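Local coordinates for protein xyloglucan-specific endo-beta-1,4-glucanase GH12 (Aspergillus niveus, PDB 4NPR) that probably hydrolyses internal beta-1,4-glucosidic linkages of xyloglucan with retention of the anomeric configuration, as a family 12 glycoside hydrolase, at residues A[91-96]-A[217-222]; A[102-107]-A[238-243]. One frame throughout, in Å; residues are numbered along the deposited sequence.

Contact 1. Residues A[91-96]-A[217-222]; sequences LQFTPK and VDVQAG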
ATOM      1  N   LEU A  91      -0.069   8.883   5.356  1.00 15.49           N
ATOM      2  CA  LEU A  91       0.344  10.255   5.437  1.00 16.09           C
ATOM      3  C   LEU A  91      -0.890  11.084   5.709  1.00 17.07           C
ATOM      4  O   LEU A  91      -1.911  10.848   5.091  1.00 18.89           O
ATOM      5  CB  LEU A  91       0.941  10.684   4.111  1.00 16.04           C
ATOM      6  CG  LEU A  91       1.448  12.115   4.071  1.00 16.29           C
ATOM      7  CD1 LEU A  91       2.691  12.213   4.947  1.00 16.28           C
ATOM      8  CD2 LEU A  91       1.713  12.551   2.624  1.00 16.31           C
ATOM      9  N   GLN A  92      -0.765  12.067   6.601  1.00 17.84           N
ATOM     10  CA  GLN A  92      -1.839  12.990   6.965  1.00 17.27           C
ATOM     11  C   GLN A  92      -1.591  14.297   6.239  1.00 17.27           C
ATOM     12  O   GLN A  92      -0.598  14.963   6.437  1.00 16.83           O
ATOM     13  CB  GLN A  92      -1.856  13.199   8.472  1.00 16.56           C
ATOM     14  CG  GLN A  92      -1.905  11.898   9.267  1.00 17.30           C
ATOM     15  CD  GLN A  92      -3.146  11.037   8.919  1.00 17.32           C
ATOM     16  OE1 GLN A  92      -3.042   9.956   8.328  1.00 18.16           O
ATOM     17  NE2 GLN A  92      -4.308  11.525   9.275  1.00 16.45           N
ATOM     18  N   PHE A  93      -2.468  14.635   5.326  1.00 18.58           N
ATOM     19  CA  PHE A  93      -2.260  15.841   4.542  1.00 19.40           C
ATOM     20  C   PHE A  93      -3.595  16.356   4.071  1.00 19.40           C
ATOM     21  O   PHE A  93      -4.621  15.693   4.148  1.00 16.99           O
ATOM     22  CB  PHE A  93      -1.347  15.576   3.331  1.00 19.81           C
ATOM     23  CG  PHE A  93      -1.949  14.611   2.327  1.00 20.93           C
ATOM     24  CD1 PHE A  93      -2.048  13.257   2.621  1.00 20.19           C
ATOM     25  CD2 PHE A  93      -2.443  15.072   1.103  1.00 21.34           C
ATOM     26  CE1 PHE A  93      -2.609  12.382   1.729  1.00 20.33           C
ATOM     27  CE2 PHE A  93      -3.012  14.202   0.205  1.00 21.14           C
ATOM     28  CZ  PHE A  93      -3.099  12.850   0.519  1.00 21.14           C
ATOM     29  N   THR A  94      -3.557  17.575   3.587  1.00 20.97           N
ATOM     30  CA  THR A  94      -4.743  18.188   3.069  1.00 22.48           C
ATOM     31  C   THR A  94      -4.901  17.717   1.634  1.00 22.77           C
ATOM     32  O   THR A  94      -3.955  17.800   0.867  1.00 22.24           O
ATOM     33  CB  THR A  94      -4.610  19.709   3.111  1.00 22.30           C
ATOM     34  OG1 THR A  94      -4.383  20.112   4.472  1.00 21.68           O
ATOM     35  CG2 THR A  94      -5.870  20.352   2.580  1.00 22.10           C
ATOM     36  N   PRO A  95      -6.102  17.244   1.275  1.00 25.24           N
ATOM     37  CA  PRO A  95      -6.364  16.736  -0.074  1.00 26.24           C
ATOM     38  C   PRO A  95      -6.099  17.751  -1.183  1.00 26.65           C
ATOM     39  O   PRO A  95      -6.213  18.937  -0.957  1.00 28.66           O
ATOM     40  CB  PRO A  95      -7.834  16.337  -0.001  1.00 26.34           C
ATOM     41  CG  PRO A  95      -8.007  15.920   1.443  1.00 26.67           C
ATOM     42  CD  PRO A  95      -7.227  16.951   2.193  1.00 26.61           C
ATOM     43  N   LYS A  96      -5.723  17.266  -2.358  1.00 28.23           N
ATOM     44  CA  LYS A  96      -5.365  18.106  -3.495  1.00 29.40           C
ATOM     45  C   LYS A  96      -5.835  17.476  -4.779  1.00 27.75           C
ATOM     46  O   LYS A  96      -5.692  16.276  -4.971  1.00 25.53           O
ATOM     47  CB  LYS A  96      -3.849  18.228  -3.618  1.00 34.55           C
ATOM     48  CG  LYS A  96      -3.208  19.417  -2.926  1.00 39.05           C
ATOM     49  CD  LYS A  96      -2.043  19.947  -3.751  1.00 41.69           C
ATOM     50  CE  LYS A  96      -1.362  21.102  -3.041  1.00 43.97           C
ATOM     51  NZ  LYS A  96      -0.474  20.558  -1.994  1.00 46.93           N
ATOM     52  N   VAL A 217      -6.716  11.788  -1.873  1.00 17.99           N
ATOM     53  CA  VAL A 217      -7.139  11.918  -0.449  1.00 19.76           C
ATOM     54  C   VAL A 217      -6.514  10.996   0.624  1.00 20.48           C
ATOM     55  O   VAL A 217      -6.739  11.222   1.827  1.00 19.23           O
ATOM     56  CB  VAL A 217      -8.677  11.846  -0.264  1.00 20.60           C
ATOM     57  CG1 VAL A 217      -9.367  12.783  -1.235  1.00 22.05           C
ATOM     58  CG2 VAL A 217      -9.217  10.419  -0.399  1.00 20.86           C
ATOM     59  N   ASP A 218      -5.778   9.966   0.201  1.00 21.61           N
ATOM     60  CA  ASP A 218      -5.090   9.053   1.128  1.00 23.43           C
ATOM     61  C   ASP A 218      -3.833   8.519   0.397  1.00 21.51           C
ATOM     62  O   ASP A 218      -3.924   8.150  -0.762  1.00 20.03           O
ATOM     63  CB  ASP A 218      -6.022   7.887   1.572  1.00 26.69           C
ATOM     64  CG  ASP A 218      -6.865   8.208   2.868  1.00 31.95           C
ATOM     65  OD1 ASP A 218      -6.304   8.186   4.010  1.00 32.41           O
ATOM     66  OD2 ASP A 218      -8.108   8.435   2.744  1.00 34.71           O
ATOM     67  N   VAL A 219      -2.671   8.528   1.071  1.00 19.32           N
ATOM     68  CA  VAL A 219      -1.458   7.868   0.596  1.00 17.58           C
ATOM     69  C   VAL A 219      -0.853   6.990   1.701  1.00 17.14           C
ATOM     70  O   VAL A 219      -0.255   7.478   2.659  1.00 16.11           O
ATOM     71  CB  VAL A 219      -0.409   8.878   0.132  1.00 17.20           C
ATOM     72  CG1 VAL A 219       0.831   8.171  -0.409  1.00 16.88           C
ATOM     73  CG2 VAL A 219      -1.005   9.772  -0.914  1.00 17.12           C
ATOM     74  N   GLN A 220      -0.989   5.685   1.516  1.00 16.69           N
ATOM     75  CA  GLN A 220      -0.698   4.698   2.541  1.00 16.28           C
ATOM     76  C   GLN A 220       0.309   3.677   2.010  1.00 14.85           C
ATOM     77  O   GLN A 220       0.203   3.275   0.869  1.00 14.70           O
ATOM     78  CB  GLN A 220      -1.969   3.967   2.876  1.00 17.31           C
ATOM     79  CG  GLN A 220      -3.101   4.886   3.267  1.00 19.24           C
ATOM     80  CD  GLN A 220      -4.292   4.084   3.732  1.00 21.13           C
ATOM     81  OE1 GLN A 220      -5.055   3.548   2.933  1.00 23.18           O
ATOM     82  NE2 GLN A 220      -4.424   3.950   5.039  1.00 23.46           N
ATOM     83  N   ALA A 221       1.279   3.272   2.817  1.00 12.86           N
ATOM     84  CA  ALA A 221       2.244   2.242   2.394  1.00 12.36           C
ATOM     85  C   ALA A 221       2.413   1.156   3.501  1.00 11.26           C
ATOM     86  O   ALA A 221       2.647   1.488   4.670  1.00 10.16           O
ATOM     87  CB  ALA A 221       3.582   2.866   2.016  1.00 12.15           C
ATOM     88  N   GLY A 222       2.228  -0.119   3.112  1.00 10.24           N
ATOM     89  CA  GLY A 222       2.331  -1.238   4.020  1.00  9.62           C
ATOM     90  C   GLY A 222       2.373  -2.597   3.327  1.00  9.58           C
ATOM     91  O   GLY A 222       2.844  -2.729   2.185  1.00  8.82           O
TER
HETATM   92  O   HOH W   1      -3.268   8.643   3.711  1.00 15.28           O

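Contact 2. Residues A[102-107]-A[238-243]; sequences KSIDST and YSVSVA. With SO4 (sulfate ion), chain C.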
ATOM      1  N   LYS A 102       2.362  19.046  -7.640  1.00 27.73           N
ATOM      2  CA  LYS A 102       3.703  19.137  -8.281  1.00 30.50           C
ATOM      3  C   LYS A 102       4.482  17.835  -8.138  1.00 26.24           C
ATOM      4  O   LYS A 102       5.131  17.388  -9.069  1.00 23.46           O
ATOM      5  CB  LYS A 102       4.587  20.249  -7.687  1.00 36.01           C
ATOM      6  CG  LYS A 102       4.232  21.675  -8.105  1.00 44.53           C
ATOM      7  CD  LYS A 102       3.314  22.343  -7.069  1.00 51.72           C
ATOM      8  CE  LYS A 102       2.636  23.622  -7.581  1.00 56.17           C
ATOM      9  NZ  LYS A 102       3.537  24.804  -7.475  1.00 58.47           N
ATOM     10  N   SER A 103       4.425  17.229  -6.958  1.00 24.05           N
ATOM     11  CA  SER A 103       5.144  15.971  -6.739  1.00 22.56           C
ATOM     12  C   SER A 103       4.601  15.156  -5.584  1.00 19.13           C
ATOM     13  O   SER A 103       4.007  15.694  -4.633  1.00 19.02           O
ATOM     14  CB  SER A 103       6.621  16.267  -6.460  1.00 22.77           C
ATOM     15  OG  SER A 103       6.713  16.856  -5.173  1.00 22.99           O
ATOM     16  N   ILE A 104       4.857  13.855  -5.660  1.00 16.82           N
ATOM     17  CA  ILE A 104       4.701  12.953  -4.511  1.00 16.42           C
ATOM     18  C   ILE A 104       5.981  12.116  -4.311  1.00 15.98           C
ATOM     19  O   ILE A 104       5.991  10.913  -4.571  1.00 15.35           O
ATOM     20  CB  ILE A 104       3.511  12.018  -4.719  1.00 16.36           C
ATOM     21  CG1 ILE A 104       2.313  12.756  -5.306  1.00 16.23           C
ATOM     22  CG2 ILE A 104       3.100  11.344  -3.421  1.00 16.04           C
ATOM     23  CD1 ILE A 104       1.246  11.773  -5.735  1.00 16.97           C
ATOM     24  N   ASP A 105       7.068  12.759  -3.885  1.00 15.72           N
ATOM     25  CA  ASP A 105       8.340  12.053  -3.712  1.00 16.88           C
ATOM     26  C   ASP A 105       8.233  11.044  -2.568  1.00 15.60           C
ATOM     27  O   ASP A 105       7.707  11.371  -1.523  1.00 14.99           O
ATOM     28  CB  ASP A 105       9.488  13.036  -3.428  1.00 18.65           C
ATOM     29  CG  ASP A 105       9.770  14.016  -4.619  1.00 20.07           C
ATOM     30  OD1 ASP A 105       9.172  13.882  -5.727  1.00 21.49           O
ATOM     31  OD2 ASP A 105      10.591  14.952  -4.410  1.00 20.92           O
ATOM     32  N   SER A 106       8.689   9.806  -2.770  1.00 15.00           N
ATOM     33  CA  SER A 106       8.684   8.791  -1.685  1.00 14.64           C
ATOM     34  C   SER A 106       9.951   7.955  -1.700  1.00 14.52           C
ATOM     35  O   SER A 106      10.436   7.607  -2.768  1.00 14.85           O
ATOM     36  CB  SER A 106       7.488   7.833  -1.848  1.00 14.95           C
ATOM     37  OG  SER A 106       7.376   6.895  -0.769  1.00 15.13           O
ATOM     38  N   THR A 107      10.447   7.565  -0.534  1.00 14.18           N
ATOM     39  CA  THR A 107      11.551   6.619  -0.474  1.00 14.55           C
ATOM     40  C   THR A 107      11.202   5.520   0.516  1.00 14.10           C
ATOM     41  O   THR A 107      10.731   5.807   1.604  1.00 13.72           O
ATOM     42  CB  THR A 107      12.885   7.318  -0.053  1.00 15.58           C
ATOM     43  OG1 THR A 107      13.285   8.292  -1.047  1.00 15.99           O
ATOM     44  CG2 THR A 107      14.041   6.263   0.155  1.00 15.65           C
ATOM     45  N   TYR A 238      10.856   4.816   5.501  1.00 13.28           N
ATOM     46  CA  TYR A 238       9.762   5.134   4.624  1.00 12.57           C
ATOM     47  C   TYR A 238       9.504   6.629   4.768  1.00 12.59           C
ATOM     48  O   TYR A 238       9.469   7.150   5.884  1.00 12.87           O
ATOM     49  CB  TYR A 238       8.465   4.344   4.963  1.00 12.32           C
ATOM     50  CG  TYR A 238       7.271   4.818   4.130  1.00 11.71           C
ATOM     51  CD1 TYR A 238       7.148   4.465   2.790  1.00 11.92           C
ATOM     52  CD2 TYR A 238       6.334   5.685   4.654  1.00 11.54           C
ATOM     53  CE1 TYR A 238       6.114   4.946   1.987  1.00 11.64           C
ATOM     54  CE2 TYR A 238       5.291   6.172   3.883  1.00 11.61           C
ATOM     55  CZ  TYR A 238       5.163   5.792   2.551  1.00 11.57           C
ATOM     56  OH  TYR A 238       4.105   6.260   1.797  1.00 10.93           O
ATOM     57  N   SER A 239       9.369   7.320   3.642  1.00 12.33           N
ATOM     58  CA  SER A 239       8.882   8.691   3.643  1.00 12.03           C
ATOM     59  C   SER A 239       8.064   8.926   2.408  1.00 12.27           C
ATOM     60  O   SER A 239       8.216   8.224   1.408  1.00 11.07           O
ATOM     61  CB  SER A 239      10.002   9.735   3.683  1.00 11.47           C
ATOM     62  OG  SER A 239      10.965   9.477   2.716  1.00 10.67           O
ATOM     63  N   VAL A 240       7.157   9.898   2.543  1.00 13.28           N
ATOM     64  CA  VAL A 240       6.398  10.439   1.434  1.00 14.63           C
ATOM     65  C   VAL A 240       5.956  11.841   1.779  1.00 15.45           C
ATOM     66  O   VAL A 240       5.684  12.152   2.929  1.00 15.30           O
ATOM     67  CB  VAL A 240       5.173   9.545   1.051  1.00 15.51           C
ATOM     68  CG1 VAL A 240       4.098   9.556   2.121  1.00 15.31           C
ATOM     69  CG2 VAL A 240       4.591   9.951  -0.303  1.00 15.36           C
ATOM     70  N   SER A 241       5.908  12.691   0.773  1.00 17.66           N
ATOM     71  CA  SER A 241       5.295  13.988   0.932  1.00 20.40           C
ATOM     72  C   SER A 241       4.475  14.375  -0.324  1.00 21.26           C
ATOM     73  O   SER A 241       4.821  14.049  -1.447  1.00 21.29           O
ATOM     74  CB  SER A 241       6.358  15.049   1.319  1.00 21.33           C
ATOM     75  OG  SER A 241       7.210  15.363   0.217  1.00 20.77           O
ATOM     76  N   VAL A 242       3.360  15.041  -0.099  1.00 24.54           N
ATOM     77  CA  VAL A 242       2.578  15.578  -1.184  1.00 28.38           C
ATOM     78  C   VAL A 242       2.940  17.053  -1.352  1.00 30.77           C
ATOM     79  O   VAL A 242       2.662  17.867  -0.496  1.00 30.83           O
ATOM     80  CB  VAL A 242       1.073  15.410  -0.905  1.00 30.19           C
ATOM     81  CG1 VAL A 242       0.243  16.170  -1.945  1.00 31.42           C
ATOM     82  CG2 VAL A 242       0.689  13.923  -0.867  1.00 29.61           C
ATOM     83  N   ALA A 243       3.604  17.381  -2.441  1.00 36.09           N
ATOM     84  CA  ALA A 243       3.859  18.773  -2.781  1.00 43.66           C
ATOM     85  C   ALA A 243       2.929  19.183  -3.961  1.00 50.48           C
ATOM     86  O   ALA A 243       2.312  18.318  -4.611  1.00 53.86           O
ATOM     87  CB  ALA A 243       5.339  18.973  -3.127  1.00 41.34           C
ATOM     88  OXT ALA A 243       2.750  20.365  -4.310  1.00 51.85           O
TER
HETATM   89  S   SO4 C 301      14.306  10.294   3.046  1.00 53.97           S
HETATM   90  O1  SO4 C 301      14.525   9.586   1.757  1.00 57.33           O
HETATM   91  O2  SO4 C 301      13.504   9.385   3.907  1.00 49.40           O
HETATM   92  O3  SO4 C 301      15.639  10.563   3.659  1.00 56.22           O
HETATM   93  O4  SO4 C 301      13.579  11.589   2.835  1.00 48.79           O

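Contact 1. Residues A[91-96]-A[217-222]
F93 holds its ring between its own backbone N and carbonyl carbon (chi1 64°), which lets the ring reach V219 and the backbone of V217 and D218. With CG1 anti to the backbone N (chi1 -178°), CG2 of V219 lies beside that N and meets the ring. The two side chains cross at about a right angle, and CZ of F93 lies 4.0 Å from CG2 of V219. This is the larger sheet of the beta-jelly roll, where strands 87-97 and 215-226 run antiparallel. The pairing is interrupted here. L91 N gives a nearly straight hydrogen bond to V219 O, at 3.0 Å and 174°. Beyond it the backbone of 92-95 leaves the regular strand path, and a water links the two backbones. The water donates to L91 O and to D218 OD1, and it accepts from V219 N at 2.7 Å. The amide of V219 is thus satisfied by water in place of a strand partner. The F93 ring edge also sits near this amide, with CE1 3.9 Å from V219 N. K96 resumes backbone bonding, with L216. At the far end of the irregular part, P95 CB rests 4.1 Å from V217 CG1.

Contact 2. Residues A[102-107]-A[238-243]
S239 O takes two hydrogen bonds from the facing strand. S106 OG donates at 2.7 Å, in the carbonyl plane; the hydroxyl is carried there by a chi1 of -175°, which sets it beside its own carbonyl carbon. T107 N donates at 3.0 Å from above that plane, with an N-H...O angle of 144°. S106 OG is also bonded to Y123 OH of the other sheet. S239 N returns a bond to T107 O at 2.9 Å, making T107 and S239 a hydrogen-bonded antiparallel pair; S106 and V240 form the neighbouring non-hydrogen-bonded pair. Strands 105-113 and 231-240 are antiparallel neighbours in the six-stranded sheet of the jelly roll. Further along, S241 N reaches D105 O, and A243 N reaches S103 O at 2.8 Å. K102 and S103 then both face A243 in a classic beta bulge. Both amides make weak bonds to A243 O, K102's strongly bent and S103's nearly straight but long.

On the face carrying T107 and S239, a sulfate ion, probably from the crystallisation liquor, is bound by S239 OG to its O2 at 2.8 Å and also by T67. T107 OG1 is bonded to S194.

I104 and V240 lie side by side, with their CG2 atoms 3.7 Å apart. V240 and V242 carry this apolar packing on to L91 of strand 87-97.

The backbone bond from A243 N to S103 O ties down the last residue. The weak bulge bonds, with K96 as a long, weak ion partner of OXT, may ease the terminal charge.

The two contacts lie about 10 Å apart, centre to centre, on the same side of the chain's centre. Each belongs to a different sheet of the jelly roll: contact 1 to the mixed sheet, contact 2 to the antiparallel one. Their segments alternate along the chain, in the order 91-96, 102-107, 217-222, 238-243. Strand 87-97 is thus followed by strand 105-113 in the other sheet, and 215-226 by 231-240. The sheets meet where A221 CB packs on Y238 CE1 at 3.3 Å, and where L91 and F93 touch V242. Together the contacts join early and late parts of the sequence and bring the C-terminal residues against both sheets of the sandwich.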